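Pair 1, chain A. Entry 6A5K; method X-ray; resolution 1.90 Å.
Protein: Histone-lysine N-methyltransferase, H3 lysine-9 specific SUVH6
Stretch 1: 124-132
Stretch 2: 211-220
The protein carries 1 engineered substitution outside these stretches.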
# COMPACT_ATOMS: atom_id res chain seq x y z
N SER A 124 -10.14 -10.93 22.63
CA SER A 124 -9.81 -10.03 21.52
C SER A 124 -11.00 -9.23 20.98
O SER A 124 -10.81 -8.23 20.30
CB SER A 124 -9.16 -10.83 20.38
OG SER A 124 -10.09 -11.70 19.75
N ASP A 125 -12.23 -9.65 21.30
CA ASP A 125 -13.40 -8.89 20.87
C ASP A 125 -13.75 -7.76 21.83
O ASP A 125 -14.63 -6.94 21.54
CB ASP A 125 -14.61 -9.82 20.71
CG ASP A 125 -14.92 -10.59 21.98
OD1 ASP A 125 -13.98 -10.95 22.71
OD2 ASP A 125 -16.12 -10.84 22.24
N VAL A 126 -13.05 -7.70 22.96
CA VAL A 126 -13.34 -6.70 24.00
C VAL A 126 -12.31 -5.56 23.99
O VAL A 126 -11.11 -5.77 23.83
CB VAL A 126 -13.37 -7.35 25.40
CG1 VAL A 126 -13.69 -6.32 26.47
CG2 VAL A 126 -14.40 -8.47 25.43
N LEU A 127 -12.81 -4.34 24.17
CA LEU A 127 -11.98 -3.14 24.11
C LEU A 127 -12.40 -2.19 25.24
O LEU A 127 -13.58 -1.97 25.44
CB LEU A 127 -12.13 -2.48 22.73
CG LEU A 127 -11.50 -1.14 22.37
CD1 LEU A 127 -11.21 -1.11 20.88
CD2 LEU A 127 -12.40 0.02 22.75
N THR A 128 -11.43 -1.65 25.97
CA THR A 128 -11.75 -0.60 26.94
C THR A 128 -11.25 0.74 26.42
O THR A 128 -10.10 0.87 26.01
CB THR A 128 -11.14 -0.87 28.33
OG1 THR A 128 -9.72 -0.66 28.28
CG2 THR A 128 -11.43 -2.28 28.80
N TYR A 129 -12.12 1.74 26.44
CA TYR A 129 -11.84 3.02 25.82
C TYR A 129 -11.97 4.15 26.84
O TYR A 129 -12.94 4.20 27.59
CB TYR A 129 -12.80 3.25 24.65
CG TYR A 129 -12.66 4.60 24.01
CD1 TYR A 129 -11.61 4.87 23.14
CD2 TYR A 129 -13.57 5.61 24.29
CE1 TYR A 129 -11.48 6.12 22.55
CE2 TYR A 129 -13.44 6.86 23.70
CZ TYR A 129 -12.40 7.10 22.84
OH TYR A 129 -12.28 8.35 22.26
N THR A 130 -11.01 5.07 26.86
CA THR A 130 -11.04 6.17 27.82
C THR A 130 -11.66 7.43 27.21
O THR A 130 -11.31 7.83 26.10
CB THR A 130 -9.64 6.48 28.35
OG1 THR A 130 -9.06 5.27 28.86
CG2 THR A 130 -9.71 7.51 29.47
N GLY A 131 -12.57 8.04 27.95
CA GLY A 131 -13.43 9.10 27.45
C GLY A 131 -12.80 10.46 27.21
O GLY A 131 -11.59 10.64 27.38
N GLN A 132 -13.67 11.41 26.85
CA GLN A 132 -13.31 12.74 26.35
C GLN A 132 -12.17 12.67 25.36
O GLN A 132 -12.37 12.28 24.21
CB GLN A 132 -12.97 13.70 27.50
CG GLN A 132 -11.77 14.60 27.20
CD GLN A 132 -11.52 15.64 28.27
OE1 GLN A 132 -12.17 16.68 28.30
NE2 GLN A 132 -10.58 15.37 29.17
N ASN A 211 -10.79 13.03 37.30
CA ASN A 211 -11.86 12.09 36.98
C ASN A 211 -12.04 11.81 35.48
O ASN A 211 -12.08 12.75 34.68
CB ASN A 211 -13.15 12.64 37.57
CG ASN A 211 -14.17 11.57 37.85
OD1 ASN A 211 -14.72 10.99 36.93
ND2 ASN A 211 -14.42 11.31 39.13
N VAL A 212 -12.15 10.54 35.10
CA VAL A 212 -12.37 10.18 33.70
C VAL A 212 -13.43 9.09 33.50
O VAL A 212 -13.68 8.27 34.38
CB VAL A 212 -11.07 9.69 33.01
CG1 VAL A 212 -10.00 10.78 33.03
CG2 VAL A 212 -10.55 8.42 33.67
N PHE A 213 -14.03 9.08 32.32
CA PHE A 213 -14.98 8.03 31.94
C PHE A 213 -14.30 6.93 31.13
O PHE A 213 -13.45 7.21 30.28
CB PHE A 213 -16.14 8.61 31.13
CG PHE A 213 -17.02 9.53 31.92
CD1 PHE A 213 -16.80 10.90 31.91
CD2 PHE A 213 -18.06 9.03 32.69
CE1 PHE A 213 -17.62 11.75 32.64
CE2 PHE A 213 -18.87 9.87 33.43
CZ PHE A 213 -18.65 11.23 33.40
N LYS A 214 -14.67 5.69 31.41
CA LYS A 214 -14.18 4.55 30.65
C LYS A 214 -15.36 3.72 30.16
O LYS A 214 -16.38 3.61 30.84
CB LYS A 214 -13.23 3.70 31.49
CG LYS A 214 -11.98 4.45 31.94
CD LYS A 214 -10.74 3.59 31.78
CE LYS A 214 -9.48 4.39 32.10
NZ LYS A 214 -8.25 3.62 31.77
N PHE A 215 -15.22 3.14 28.97
CA PHE A 215 -16.30 2.43 28.30
C PHE A 215 -15.81 1.05 27.89
O PHE A 215 -14.68 0.91 27.43
CB PHE A 215 -16.78 3.20 27.06
CG PHE A 215 -17.25 4.61 27.35
CD1 PHE A 215 -16.33 5.64 27.49
CD2 PHE A 215 -18.60 4.89 27.47
CE1 PHE A 215 -16.76 6.94 27.75
CE2 PHE A 215 -19.04 6.18 27.73
CZ PHE A 215 -18.11 7.20 27.88
N GLN A 216 -16.64 0.03 28.04
CA GLN A 216 -16.29 -1.28 27.51
C GLN A 216 -17.10 -1.56 26.25
O GLN A 216 -18.32 -1.48 26.27
CB GLN A 216 -16.53 -2.39 28.55
CG GLN A 216 -16.36 -3.79 27.98
CD GLN A 216 -16.46 -4.86 29.04
OE1 GLN A 216 -15.63 -4.93 29.94
NE2 GLN A 216 -17.48 -5.70 28.94
N LEU A 217 -16.41 -1.89 25.17
CA LEU A 217 -17.06 -2.24 23.91
C LEU A 217 -16.74 -3.68 23.54
O LEU A 217 -15.67 -4.19 23.87
CB LEU A 217 -16.61 -1.31 22.78
CG LEU A 217 -16.93 0.19 22.89
CD1 LEU A 217 -15.93 0.91 23.79
CD2 LEU A 217 -16.98 0.84 21.51
N ARG A 218 -17.68 -4.33 22.86
CA ARG A 218 -17.47 -5.70 22.40
C ARG A 218 -17.78 -5.80 20.91
O ARG A 218 -18.81 -5.31 20.44
CB ARG A 218 -18.32 -6.69 23.20
CG ARG A 218 -18.07 -8.15 22.82
CD ARG A 218 -18.98 -9.10 23.60
NE ARG A 218 -18.80 -8.97 25.05
CZ ARG A 218 -17.94 -9.69 25.76
NH1 ARG A 218 -17.17 -10.60 25.16
NH2 ARG A 218 -17.84 -9.51 27.07
N ARG A 219 -16.89 -6.45 20.18
CA ARG A 219 -17.00 -6.56 18.73
C ARG A 219 -18.22 -7.38 18.32
O ARG A 219 -18.48 -8.45 18.88
CB ARG A 219 -15.73 -7.17 18.15
CG ARG A 219 -15.51 -6.88 16.68
CD ARG A 219 -14.09 -7.24 16.30
NE ARG A 219 -13.75 -6.81 14.95
CZ ARG A 219 -13.59 -7.64 13.91
NH1 ARG A 219 -13.74 -8.94 14.07
NH2 ARG A 219 -13.27 -7.15 12.72
N ILE A 220 -18.97 -6.87 17.35
CA ILE A 220 -20.14 -7.58 16.84
C ILE A 220 -19.71 -8.83 16.07
O ILE A 220 -18.89 -8.74 15.16
CB ILE A 220 -20.99 -6.66 15.94
CG1 ILE A 220 -21.61 -5.54 16.79
CG2 ILE A 220 -22.07 -7.46 15.22
CD1 ILE A 220 -22.20 -4.43 15.96
O HOH W 1 -14.16 -12.11 25.10

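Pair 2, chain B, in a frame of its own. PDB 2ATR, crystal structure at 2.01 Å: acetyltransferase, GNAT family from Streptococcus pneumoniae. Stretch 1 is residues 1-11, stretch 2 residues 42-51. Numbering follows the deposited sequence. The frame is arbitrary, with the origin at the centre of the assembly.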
# COMPACT_ATOMS: atom_id res chain seq x y z
N MSE B 1 -3.36 -15.46 -14.75
CA MSE B 1 -4.19 -15.67 -13.52
C MSE B 1 -4.58 -14.34 -12.86
O MSE B 1 -5.78 -14.03 -12.73
CB MSE B 1 -3.46 -16.56 -12.53
CG MSE B 1 -4.38 -17.58 -11.86
SE MSE B 1 -3.27 -18.55 -10.56
CE MSE B 1 -2.67 -20.27 -11.71
N ILE B 2 -3.57 -13.54 -12.46
CA ILE B 2 -3.85 -12.27 -11.75
C ILE B 2 -3.73 -11.02 -12.61
O ILE B 2 -2.79 -10.84 -13.34
CB ILE B 2 -3.06 -12.11 -10.40
CG1 ILE B 2 -3.69 -12.99 -9.30
CG2 ILE B 2 -3.12 -10.67 -9.92
CD1 ILE B 2 -3.08 -14.33 -9.18
N THR B 3 -4.72 -10.16 -12.47
CA THR B 3 -4.81 -8.92 -13.18
C THR B 3 -4.47 -7.78 -12.22
O THR B 3 -4.94 -7.74 -11.09
CB THR B 3 -6.25 -8.71 -13.73
OG1 THR B 3 -6.57 -9.80 -14.59
CG2 THR B 3 -6.35 -7.44 -14.51
N ILE B 4 -3.63 -6.88 -12.69
CA ILE B 4 -3.37 -5.65 -11.93
C ILE B 4 -4.03 -4.53 -12.71
O ILE B 4 -3.67 -4.27 -13.88
CB ILE B 4 -1.86 -5.41 -11.69
CG1 ILE B 4 -1.13 -6.66 -11.09
CG2 ILE B 4 -1.60 -4.07 -10.93
CD1 ILE B 4 -1.59 -7.17 -9.69
N LYS B 5 -5.02 -3.91 -12.06
CA LYS B 5 -5.84 -2.86 -12.65
C LYS B 5 -5.86 -1.56 -11.84
O LYS B 5 -6.18 -1.56 -10.62
CB LYS B 5 -7.27 -3.35 -12.91
CG LYS B 5 -7.43 -3.93 -14.32
CD LYS B 5 -8.81 -4.60 -14.55
CE LYS B 5 -8.93 -5.20 -15.99
NZ LYS B 5 -9.71 -4.34 -16.92
N LYS B 6 -5.47 -0.48 -12.51
CA LYS B 6 -5.62 0.87 -12.02
C LYS B 6 -7.08 1.22 -11.88
O LYS B 6 -7.86 1.00 -12.80
CB LYS B 6 -4.97 1.89 -12.95
CG LYS B 6 -4.73 3.19 -12.29
CD LYS B 6 -3.84 4.06 -13.17
CE LYS B 6 -3.63 5.42 -12.55
NZ LYS B 6 -4.92 6.09 -12.26
N GLN B 7 -7.39 1.85 -10.76
CA GLN B 7 -8.75 2.23 -10.36
C GLN B 7 -8.90 3.73 -10.21
O GLN B 7 -8.07 4.36 -9.54
CB GLN B 7 -9.01 1.59 -9.00
CG GLN B 7 -10.39 1.13 -8.81
CD GLN B 7 -10.72 -0.13 -9.60
OE1 GLN B 7 -11.91 -0.42 -9.80
NE2 GLN B 7 -9.69 -0.87 -10.05
N GLU B 8 -9.95 4.31 -10.79
CA GLU B 8 -10.24 5.74 -10.64
C GLU B 8 -11.24 6.02 -9.50
O GLU B 8 -11.01 6.87 -8.65
CB GLU B 8 -10.71 6.34 -11.98
CG GLU B 8 -11.23 5.30 -13.00
CD GLU B 8 -11.39 5.89 -14.40
OE1 GLU B 8 -10.42 6.52 -14.90
OE2 GLU B 8 -12.49 5.71 -15.00
N ILE B 9 -12.35 5.30 -9.48
CA ILE B 9 -13.24 5.33 -8.33
C ILE B 9 -13.23 3.97 -7.62
O ILE B 9 -13.48 2.91 -8.23
CB ILE B 9 -14.68 5.76 -8.71
CG1 ILE B 9 -14.69 7.11 -9.44
CG2 ILE B 9 -15.58 5.81 -7.46
CD1 ILE B 9 -15.97 7.31 -10.35
N VAL B 10 -12.91 3.99 -6.33
CA VAL B 10 -12.98 2.79 -5.52
C VAL B 10 -13.94 3.07 -4.39
O VAL B 10 -13.70 3.98 -3.58
CB VAL B 10 -11.62 2.33 -4.95
CG1 VAL B 10 -11.76 0.95 -4.22
CG2 VAL B 10 -10.61 2.23 -6.02
N LYS B 11 -15.02 2.30 -4.38
CA LYS B 11 -16.03 2.32 -3.33
C LYS B 11 -15.64 1.30 -2.27
O LYS B 11 -15.14 0.23 -2.59
CB LYS B 11 -17.43 2.01 -3.91
CG LYS B 11 -18.15 3.21 -4.59
CD LYS B 11 -19.57 2.82 -5.13
CE LYS B 11 -19.50 1.67 -6.16
NZ LYS B 11 -20.74 0.83 -6.23
N LEU B 42 -3.72 9.33 -4.13
CA LEU B 42 -3.03 9.64 -5.38
C LEU B 42 -3.41 8.58 -6.43
O LEU B 42 -3.69 8.91 -7.59
CB LEU B 42 -1.51 9.64 -5.18
CG LEU B 42 -0.86 10.82 -4.48
CD1 LEU B 42 0.57 10.41 -4.11
CD2 LEU B 42 -0.84 12.08 -5.40
N VAL B 43 -3.40 7.33 -6.00
CA VAL B 43 -3.58 6.20 -6.89
C VAL B 43 -4.03 4.97 -6.12
O VAL B 43 -3.62 4.76 -4.98
CB VAL B 43 -2.31 5.91 -7.71
CG1 VAL B 43 -1.43 4.88 -7.04
CG2 VAL B 43 -2.65 5.49 -9.10
N ILE B 44 -4.88 4.16 -6.75
CA ILE B 44 -5.20 2.82 -6.27
C ILE B 44 -5.13 1.80 -7.38
O ILE B 44 -5.69 2.01 -8.44
CB ILE B 44 -6.59 2.80 -5.61
CG1 ILE B 44 -6.63 3.72 -4.41
CG2 ILE B 44 -6.97 1.39 -5.23
CD1 ILE B 44 -8.00 4.16 -4.05
N TYR B 45 -4.44 0.69 -7.13
CA TYR B 45 -4.50 -0.48 -8.00
C TYR B 45 -5.12 -1.66 -7.26
O TYR B 45 -4.90 -1.82 -6.07
CB TYR B 45 -3.09 -0.85 -8.50
CG TYR B 45 -2.51 0.09 -9.54
CD1 TYR B 45 -2.38 -0.30 -10.86
CD2 TYR B 45 -2.10 1.36 -9.20
CE1 TYR B 45 -1.87 0.54 -11.79
CE2 TYR B 45 -1.59 2.21 -10.13
CZ TYR B 45 -1.48 1.80 -11.43
OH TYR B 45 -0.95 2.65 -12.35
N LEU B 46 -5.89 -2.48 -7.97
CA LEU B 46 -6.40 -3.73 -7.40
C LEU B 46 -5.75 -4.92 -8.07
O LEU B 46 -5.35 -4.82 -9.24
CB LEU B 46 -7.92 -3.86 -7.55
CG LEU B 46 -8.70 -2.70 -6.97
CD1 LEU B 46 -10.18 -2.96 -7.19
CD2 LEU B 46 -8.36 -2.55 -5.45
N ALA B 47 -5.61 -6.01 -7.31
CA ALA B 47 -5.23 -7.30 -7.82
C ALA B 47 -6.51 -8.13 -7.94
O ALA B 47 -7.32 -8.17 -6.99
CB ALA B 47 -4.27 -7.98 -6.87
N LEU B 48 -6.70 -8.73 -9.13
CA LEU B 48 -7.93 -9.47 -9.47
C LEU B 48 -7.61 -10.87 -9.92
O LEU B 48 -6.72 -11.09 -10.75
CB LEU B 48 -8.72 -8.78 -10.60
CG LEU B 48 -9.73 -7.81 -9.99
CD1 LEU B 48 -9.22 -6.39 -9.93
CD2 LEU B 48 -11.02 -7.88 -10.77
N ASP B 49 -8.37 -11.82 -9.40
CA ASP B 49 -8.27 -13.20 -9.80
C ASP B 49 -9.61 -13.41 -10.52
O ASP B 49 -10.65 -13.64 -9.85
CB ASP B 49 -8.19 -14.09 -8.54
CG ASP B 49 -8.18 -15.59 -8.89
OD1 ASP B 49 -8.10 -15.92 -10.09
OD2 ASP B 49 -8.21 -16.42 -7.96
N GLY B 50 -9.60 -13.27 -11.85
CA GLY B 50 -10.86 -13.19 -12.60
C GLY B 50 -11.63 -11.99 -12.12
O GLY B 50 -11.12 -10.88 -12.15
N ASP B 51 -12.83 -12.20 -11.63
CA ASP B 51 -13.60 -11.10 -11.07
C ASP B 51 -13.34 -10.93 -9.58
O ASP B 51 -13.80 -9.98 -9.00
CB ASP B 51 -15.11 -11.27 -11.32
CG ASP B 51 -15.47 -11.30 -12.83
OD1 ASP B 51 -14.83 -10.59 -13.64
OD2 ASP B 51 -16.41 -12.05 -13.19

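In pair 1, strand 126-130 runs against strand 211-219 at 160° between their N-to-C directions; in pair 2 the first strand, around residues 2-7, meets strand 43-49 at 155°. The axes approach to 4.6 and 4.5 Å, and the central 14 residues superpose with an RMSD of 0.5 Å.

The register is the same. Leu A127 and Leu A217 form a hydrogen-bonded pair, N of Leu A127 to O of Leu A217 at 2.9 Å and N of Leu A217 to O of Leu A127 at 2.8 Å; they match Thr B3 and Leu B48, where N of Thr B3 to O of Leu B48 and N of Leu B48 to O of Thr B3 are both 2.8 Å. Tyr A129 and Phe A215 are joined by N of Tyr A129 to O of Phe A215 and N of Phe A215 to O of Tyr A129, both 2.9 Å. They match Lys B5 and Leu B46, where N of Lys B5 lies 3.0 Å from O of Leu B46 and N of Leu B46 lies 2.8 Å from O of Lys B5. Between these rungs, CA-H...O contacts fill the narrow pairs: CA of Thr A128 is 3.3 Å from O of Phe A215, and CA of the matching Ile B4 is 3.4 Å from O of Leu B46.

On the face carrying Leu A127, Tyr A129, Phe A215 and Leu A217, pair 1 packs apolar groups: CD2 of Leu A127 touches CD1 of Leu A217 at 3.8 Å, and CD2 of Tyr A129 meets CD1 of Phe A215 at 4.2 Å, edge-on to the tyrosine ring. Leu A217 and Leu B48 coincide almost exactly, but Leu B48 faces the smaller Thr B3, their CB atoms 4.0 Å apart.

On the other face the two central pairs differ in chemistry: the polar Thr A128 and Gln A216 match the apolar Ile B4 and Ala B47, with CD1 of Ile B4 4.0 Å from CB of Ala B47. Thr A130 and Lys A214, with OG1 of Thr A130 3.4 Å from CE of Lys A214, become Lys B6 and Tyr B45: the lysine now comes from the first strand, and its CG sits 4.0 Å from the Tyr B45 ring centroid, over the ring face.

Near one end, Asp A125 OD2 takes a salt bridge from Arg A218 NH1 at 3.1 Å, while CG2 of Val A126 lies over a face of the guanidinium. The matching Met B1, a selenomethionine, and Asp B49 form no such bridge. At the other end, Gly A131 N bonds Phe A213 O at 2.6 Å; an ideal CB there would clash with that oxygen. The matching Gln B7 carries a side chain, and its N bonds Ile B44 O at 2.9 Å.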